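Chorismate mutase (Paraburkholderia phymatum, PDB 5TS9) catalyses the rearrangement of chorismate to prephenate, the step that leads towards phenylalanine and tyrosine, as an all-helical mutase of the type II family. Local coordinates at the interface of chains A and B. Sequence-based numbering; all coordinates share one arbitrary frame. Chains: chain A/B, Chorismate mutase.

Contact 1: the interface of chains A and B. Residues chain A 86, 90, 94; chain B 142, 145, 163, 166.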
loop_
_atom_site.group_PDB
_atom_site.type_symbol
_atom_site.label_atom_id
_atom_site.label_comp_id
_atom_site.label_asym_id
_atom_site.label_seq_id
_atom_site.Cartn_x
_atom_site.Cartn_y
_atom_site.Cartn_z
ATOM N N TYR A 86 5.048 2.084 7.180
ATOM C CA TYR A 86 4.412 3.352 7.536
ATOM C C TYR A 86 3.424 3.161 8.685
ATOM O O TYR A 86 3.324 4.011 9.576
ATOM C CB TYR A 86 3.686 3.952 6.332
ATOM C CG TYR A 86 4.553 4.668 5.324
ATOM C CD1 TYR A 86 5.352 5.757 5.701
ATOM C CD2 TYR A 86 4.538 4.290 3.988
ATOM C CE1 TYR A 86 6.128 6.436 4.762
ATOM C CE2 TYR A 86 5.306 4.944 3.046
ATOM C CZ TYR A 86 6.103 6.029 3.437
ATOM O OH TYR A 86 6.893 6.673 2.505
ATOM N N ASN A 90 3.855 4.778 12.540
ATOM C CA ASN A 90 2.893 5.709 13.121
ATOM C C ASN A 90 2.195 5.103 14.324
ATOM O O ASN A 90 1.826 5.842 15.243
ATOM C CB ASN A 90 1.874 6.174 12.076
ATOM C CG ASN A 90 2.268 7.507 11.433
ATOM O OD1 ASN A 90 3.324 8.063 11.745
ATOM N ND2 ASN A 90 1.411 8.034 10.540
ATOM N N ARG A 94 2.374 7.049 17.921
ATOM C CA ARG A 94 1.220 7.400 18.750
ATOM C C ARG A 94 1.366 6.882 20.180
ATOM O O ARG A 94 0.773 7.447 21.106
ATOM C CB ARG A 94 -0.074 6.853 18.126
ATOM C CG ARG A 94 -0.563 7.630 16.887
ATOM C CD ARG A 94 -1.901 7.080 16.311
ATOM N NE ARG A 94 -1.695 5.899 15.472
ATOM C CZ ARG A 94 -1.448 5.920 14.163
ATOM N NH1 ARG A 94 -1.397 7.073 13.488
ATOM N NH2 ARG A 94 -1.278 4.771 13.513
ATOM N N ALA B 142 0.925 11.905 13.080
ATOM C CA ALA B 142 0.531 10.606 13.624
ATOM C C ALA B 142 -0.652 10.756 14.572
ATOM O O ALA B 142 -1.607 9.968 14.536
ATOM C CB ALA B 142 1.716 9.969 14.363
ATOM N N VAL B 145 -3.780 11.365 12.611
ATOM C CA VAL B 145 -4.328 10.130 12.033
ATOM C C VAL B 145 -5.172 9.379 13.056
ATOM O O VAL B 145 -6.257 8.883 12.739
ATOM C CB VAL B 145 -3.208 9.222 11.489
ATOM C CG1 VAL B 145 -3.790 7.810 11.160
ATOM C CG2 VAL B 145 -2.566 9.841 10.226
ATOM N N ASP B 163 -2.377 6.032 7.375
ATOM C CA ASP B 163 -0.952 6.259 7.648
ATOM C C ASP B 163 -0.132 6.273 6.358
ATOM O O ASP B 163 0.885 6.985 6.267
ATOM C CB ASP B 163 -0.397 5.186 8.583
ATOM C CG ASP B 163 -0.776 5.421 10.060
ATOM O OD1 ASP B 163 -0.853 6.602 10.475
ATOM O OD2 ASP B 163 -0.956 4.424 10.808
ATOM N N VAL B 166 -0.715 9.891 4.477
ATOM C CA VAL B 166 -0.061 11.046 5.106
ATOM C C VAL B 166 1.464 10.952 5.056
ATOM O O VAL B 166 2.168 11.798 5.627
ATOM C CB VAL B 166 -0.518 11.207 6.575
ATOM C CG1 VAL B 166 -2.043 11.303 6.688
ATOM C CG2 VAL B 166 0.052 10.064 7.448
#
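The carboxylate oxygen OD1 of B:Asp163 is gripped by two donors of chain A that reach it from different directions. The amide nitrogen ND2 of A:Asn90 stands 2.7 Å from B:Asp163 OD1 and comes from above the carboxylate plane, 55° out of it, while the oxygen lies close to the plane of the amide. The second donor, NH1 of A:Arg94, meets the syn lone pair of B:Asp163 OD1 at 3.1 Å. NH2 of A:Arg94 meets the syn lone pair of B:Asp163 OD2 at 2.7 Å, which makes an end-on, two-pronged salt bridge with guanidinium and carboxylate only 5° from coplanar. NH1 of A:Arg94 also donates, nearly straight, to the backbone O of B:Ala142, 3.1 Å away at the guanidinium edge. A bend at chi3 (-81°) turns the guanidinium of A:Arg94 back along its own helix, where the backbone O of A:Asn90 lies over its centre. Beside the polar groups, CB of B:Ala142 packs on the A:Asn90 amide, and CG1 of B:Val145 touches A:Arg94 NH1. With NH1, NH2 and the asparagine amide all bound to it, the carboxylate has little freedom to rotate. A:Arg94 and A:Asn90 thus join helix 67-95 of chain A to helices 137-152 and 156-165 of chain B, probably contributing to holding the two copies together.

Contact 2: the interface of chains A and B. Residues chain A 142, 145, 163, 166; chain B 87, 90-91, 94.
B:Arg94 meets A:Asp163 end-on, each bond on a syn lone pair and the two flat groups nearly coplanar. Its NH2 lies 2.8 Å from A:Asp163 OD2, and B:Arg94 NH1 lies 3.0 Å from A:Asp163 OD1. From above the carboxylate plane ND2 of B:Asn90 meets OD1 of A:Asp163 at 2.8 Å; amide and carboxylate stand 81° apart, and the side chains run past each other in opposite directions, with B:Asn90 CB against the carboxylate carbon. NH1 of B:Arg94 also holds the backbone O of A:Ala142, 3.1 Å away. CB of A:Ala142 packs on the amide, 3.6 Å from B:Asn90 OD1. Further out, B:Asn91 positions the arginine from its own chain: B:Asn91 OD1 accepts from B:Arg94 NH2 at 2.9 Å, in a bond less straight than those across the interface. Water 1 joins B:Asn91 OD1 to A:Asp163 OD2, 2.7 Å from the latter, so the carboxylate is also tied to B:Asn91 through solvent. CG of A:Asp163 lies anti to its carbonyl carbon (chi1 -76°), which carries the carboxylate towards the partner. The donors line the C-terminal turns of helix 67-95 in chain B, and the acceptors across the interface sit on helices 137-151 and 156-165 of chain A.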
loop_
_atom_site.group_PDB
_atom_site.type_symbol
_atom_site.label_atom_id
_atom_site.label_comp_id
_atom_site.label_asym_id
_atom_site.label_seq_id
_atom_site.Cartn_x
_atom_site.Cartn_y
_atom_site.Cartn_z
ATOM N N ALA A 142 -6.686 -15.354 -3.195
ATOM C CA ALA A 142 -7.287 -14.844 -1.955
ATOM C C ALA A 142 -7.372 -15.937 -0.892
ATOM O O ALA A 142 -7.109 -15.684 0.290
ATOM C CB ALA A 142 -8.678 -14.255 -2.220
ATOM N N VAL A 145 -3.867 -16.555 0.546
ATOM C CA VAL A 145 -3.529 -15.517 1.509
ATOM C C VAL A 145 -4.204 -15.795 2.842
ATOM O O VAL A 145 -3.599 -15.637 3.914
ATOM C CB VAL A 145 -3.932 -14.153 0.948
ATOM C CG1 VAL A 145 -3.912 -13.103 2.051
ATOM C CG2 VAL A 145 -3.003 -13.783 -0.207
ATOM N N ASP A 163 -2.326 -9.051 0.947
ATOM C CA ASP A 163 -3.245 -8.865 -0.184
ATOM C C ASP A 163 -2.702 -7.848 -1.191
ATOM O O ASP A 163 -2.952 -7.967 -2.396
ATOM C CB ASP A 163 -4.618 -8.393 0.303
ATOM C CG ASP A 163 -5.471 -9.516 0.952
ATOM O OD1 ASP A 163 -5.420 -10.697 0.528
ATOM O OD2 ASP A 163 -6.238 -9.179 1.876
ATOM N N VAL A 166 0.247 -9.744 -3.320
ATOM C CA VAL A 166 -0.152 -10.769 -4.288
ATOM C C VAL A 166 -0.941 -10.181 -5.455
ATOM O O VAL A 166 -1.468 -10.919 -6.301
ATOM C CB VAL A 166 -0.987 -11.866 -3.601
ATOM C CG1 VAL A 166 -0.186 -12.522 -2.484
ATOM C CG2 VAL A 166 -2.314 -11.282 -3.087
ATOM N N ALA B 87 -7.327 -5.123 -0.247
ATOM C CA ALA B 87 -7.701 -5.900 0.927
ATOM C C ALA B 87 -9.202 -6.167 0.948
ATOM O O ALA B 87 -9.627 -7.288 1.235
ATOM C CB ALA B 87 -7.243 -5.186 2.203
ATOM N N ASN B 90 -10.138 -8.905 -1.550
ATOM C CA ASN B 90 -9.768 -10.251 -1.133
ATOM C C ASN B 90 -10.526 -10.701 0.103
ATOM O O ASN B 90 -10.833 -11.892 0.221
ATOM C CB ASN B 90 -8.257 -10.334 -0.926
ATOM C CG ASN B 90 -7.543 -10.721 -2.199
ATOM O OD1 ASN B 90 -8.167 -10.810 -3.261
ATOM N ND2 ASN B 90 -6.248 -10.978 -2.107
ATOM N N ASN B 91 -10.851 -9.778 1.019
ATOM C CA ASN B 91 -11.788 -10.106 2.090
ATOM C C ASN B 91 -13.089 -10.647 1.507
ATOM O O ASN B 91 -13.577 -11.712 1.909
ATOM C CB ASN B 91 -12.075 -8.866 2.949
ATOM C CG ASN B 91 -10.883 -8.473 3.865
ATOM O OD1 ASN B 91 -9.896 -9.201 3.992
ATOM N ND2 ASN B 91 -11.002 -7.320 4.512
ATOM N N ARG B 94 -12.721 -14.089 0.070
ATOM C CA ARG B 94 -12.606 -15.109 1.110
ATOM C C ARG B 94 -13.952 -15.358 1.786
ATOM O O ARG B 94 -14.329 -16.514 2.019
ATOM C CB ARG B 94 -11.543 -14.713 2.139
ATOM C CG ARG B 94 -10.117 -14.888 1.664
ATOM C CD ARG B 94 -9.112 -14.596 2.790
ATOM N NE ARG B 94 -9.001 -13.149 3.036
ATOM C CZ ARG B 94 -8.140 -12.342 2.405
ATOM N NH1 ARG B 94 -7.301 -12.819 1.486
ATOM N NH2 ARG B 94 -8.112 -11.048 2.688
HETATM O O HOH W 1 -7.201 -8.227 4.200
#

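Contact 3: the interface of chains A and B. Residues chain A 83, 86-87, 91, 94, 157; chain B 83, 160, 163.
This is a two-fold helix-to-helix interface between two copies of one protein, in which small apolar groups, bridging waters and a pair of glutamates bring helices 67-95 and 156-165 of chain A against the same helices of chain B; it probably forms the middle of the dimer contact. B:Ala160 is its apolar centre, the methyl CB lying 3.7 Å from CD1 of A:Leu157 and 4.0 Å from CB of A:Ala87. Small side chains at A:Ala87 and B:Ala160 fit a close approach of the helices, and CA of A:Ala87 also packs on CB of B:Asp163. Water 3 spans the seam from backbone to backbone, 2.7 Å from O of A:Glu83 and also bound to O of B:Ala160. Farther along, A:Asn91 faces two ways: its OD1 accepts from NH2 of A:Arg94 at 2.8 Å, in the carbonyl plane, and shares water 2 with B:Asp163. That water lies 2.6 Å from B:Asp163 OD2, beside the salt bridge. At the other end A:Glu83 and B:Glu83 slide past each other with their carboxylates stacked, 5° from parallel. Their extended chains start differently, with CG anti to the backbone N in A:Glu83 (chi1 174°) but beside it in B:Glu83 (-69°). Two carboxylates this near each other may raise the pKa of one, though the structure does not show protonation. Water 4 links A:Glu83 OE1, 2.7 Å away, to the backbone O of B:Glu83.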
loop_
_atom_site.group_PDB
_atom_site.type_symbol
_atom_site.label_atom_id
_atom_site.label_comp_id
_atom_site.label_asym_id
_atom_site.label_seq_id
_atom_site.Cartn_x
_atom_site.Cartn_y
_atom_site.Cartn_z
ATOM N N GLU A 83 3.781 -0.257 3.077
ATOM C CA GLU A 83 2.493 -0.210 3.778
ATOM C C GLU A 83 2.643 -0.616 5.240
ATOM O O GLU A 83 2.123 0.043 6.152
ATOM C CB GLU A 83 1.493 -1.133 3.076
ATOM C CG GLU A 83 0.167 -1.284 3.781
ATOM C CD GLU A 83 -0.857 -2.090 2.971
ATOM O OE1 GLU A 83 -2.011 -2.200 3.416
ATOM O OE2 GLU A 83 -0.514 -2.612 1.890
ATOM N N TYR A 86 5.048 2.084 7.180
ATOM C CA TYR A 86 4.412 3.352 7.536
ATOM C C TYR A 86 3.424 3.161 8.685
ATOM O O TYR A 86 3.324 4.011 9.576
ATOM C CB TYR A 86 3.686 3.952 6.332
ATOM C CG TYR A 86 4.553 4.668 5.324
ATOM C CD1 TYR A 86 5.352 5.757 5.701
ATOM C CD2 TYR A 86 4.538 4.290 3.988
ATOM C CE1 TYR A 86 6.128 6.436 4.762
ATOM C CE2 TYR A 86 5.306 4.944 3.046
ATOM C CZ TYR A 86 6.103 6.029 3.437
ATOM O OH TYR A 86 6.893 6.673 2.505
ATOM N N ALA A 87 2.665 2.066 8.659
ATOM C CA ALA A 87 1.645 1.840 9.685
ATOM C C ALA A 87 2.281 1.559 11.038
ATOM O O ALA A 87 1.845 2.097 12.065
ATOM C CB ALA A 87 0.729 0.684 9.282
ATOM N N ASN A 91 1.999 3.779 14.343
ATOM C CA ASN A 91 1.503 3.135 15.556
ATOM C C ASN A 91 2.443 3.413 16.719
ATOM O O ASN A 91 2.003 3.773 17.812
ATOM C CB ASN A 91 1.357 1.621 15.362
ATOM C CG ASN A 91 0.164 1.264 14.509
ATOM O OD1 ASN A 91 -0.624 2.135 14.178
ATOM N ND2 ASN A 91 0.027 -0.013 14.152
ATOM N N ARG A 94 2.374 7.049 17.921
ATOM C CA ARG A 94 1.220 7.400 18.750
ATOM C C ARG A 94 1.366 6.882 20.180
ATOM O O ARG A 94 0.773 7.447 21.106
ATOM C CB ARG A 94 -0.074 6.853 18.126
ATOM C CG ARG A 94 -0.563 7.630 16.887
ATOM C CD ARG A 94 -1.901 7.080 16.311
ATOM N NE ARG A 94 -1.695 5.899 15.472
ATOM C CZ ARG A 94 -1.448 5.920 14.163
ATOM N NH1 ARG A 94 -1.397 7.073 13.488
ATOM N NH2 ARG A 94 -1.278 4.771 13.513
ATOM N N LEU A 157 -3.177 -5.986 9.824
ATOM C CA LEU A 157 -2.276 -5.149 9.033
ATOM C C LEU A 157 -1.464 -5.982 8.048
ATOM O O LEU A 157 -1.340 -5.630 6.868
ATOM C CB LEU A 157 -1.322 -4.375 9.952
ATOM C CG LEU A 157 -0.117 -3.686 9.285
ATOM C CD1 LEU A 157 -0.547 -2.594 8.276
ATOM C CD2 LEU A 157 0.858 -3.070 10.330
ATOM N N GLU B 83 -4.409 0.203 -1.618
ATOM C CA GLU B 83 -4.218 -0.701 -0.486
ATOM C C GLU B 83 -5.556 -1.100 0.123
ATOM O O GLU B 83 -5.773 -2.277 0.437
ATOM C CB GLU B 83 -3.299 -0.056 0.563
ATOM C CG GLU B 83 -1.863 0.077 0.059
ATOM C CD GLU B 83 -0.907 0.831 0.989
ATOM O OE1 GLU B 83 0.261 0.997 0.584
ATOM O OE2 GLU B 83 -1.299 1.238 2.107
ATOM N N ALA B 160 -4.485 2.045 8.725
ATOM C CA ALA B 160 -3.170 1.732 8.161
ATOM C C ALA B 160 -2.961 2.430 6.826
ATOM O O ALA B 160 -1.880 2.969 6.554
ATOM C CB ALA B 160 -3.006 0.222 7.991
ATOM N N ASP B 163 -2.377 6.032 7.375
ATOM C CA ASP B 163 -0.952 6.259 7.648
ATOM C C ASP B 163 -0.132 6.273 6.358
ATOM O O ASP B 163 0.885 6.985 6.267
ATOM C CB ASP B 163 -0.397 5.186 8.583
ATOM C CG ASP B 163 -0.776 5.421 10.060
ATOM O OD1 ASP B 163 -0.853 6.602 10.475
ATOM O OD2 ASP B 163 -0.956 4.424 10.808
HETATM O O HOH W 2 -1.790 2.061 11.645
HETATM O O HOH W 3 0.380 1.901 5.333
HETATM O O HOH W 4 -3.753 -3.575 1.822
#

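Contact 1 and contact 2 are twins related by the two-fold axis, with their C-alpha centres about 24 Å apart, and each presents the same arginine, asparagine and aspartate with the chains exchanged. Contact 3 lies between them, about 6 Å from contact 1 and 18 Å from contact 2; it shares A:Tyr86, A:Arg94 and B:Asp163 with contact 1. Helices 67-95 and 156-165 run through all three. The two polar clamps thus flank a middle where the symmetry-related glutamates meet, an arrangement that suits a stable dimer, although the structure alone does not show the state in solution.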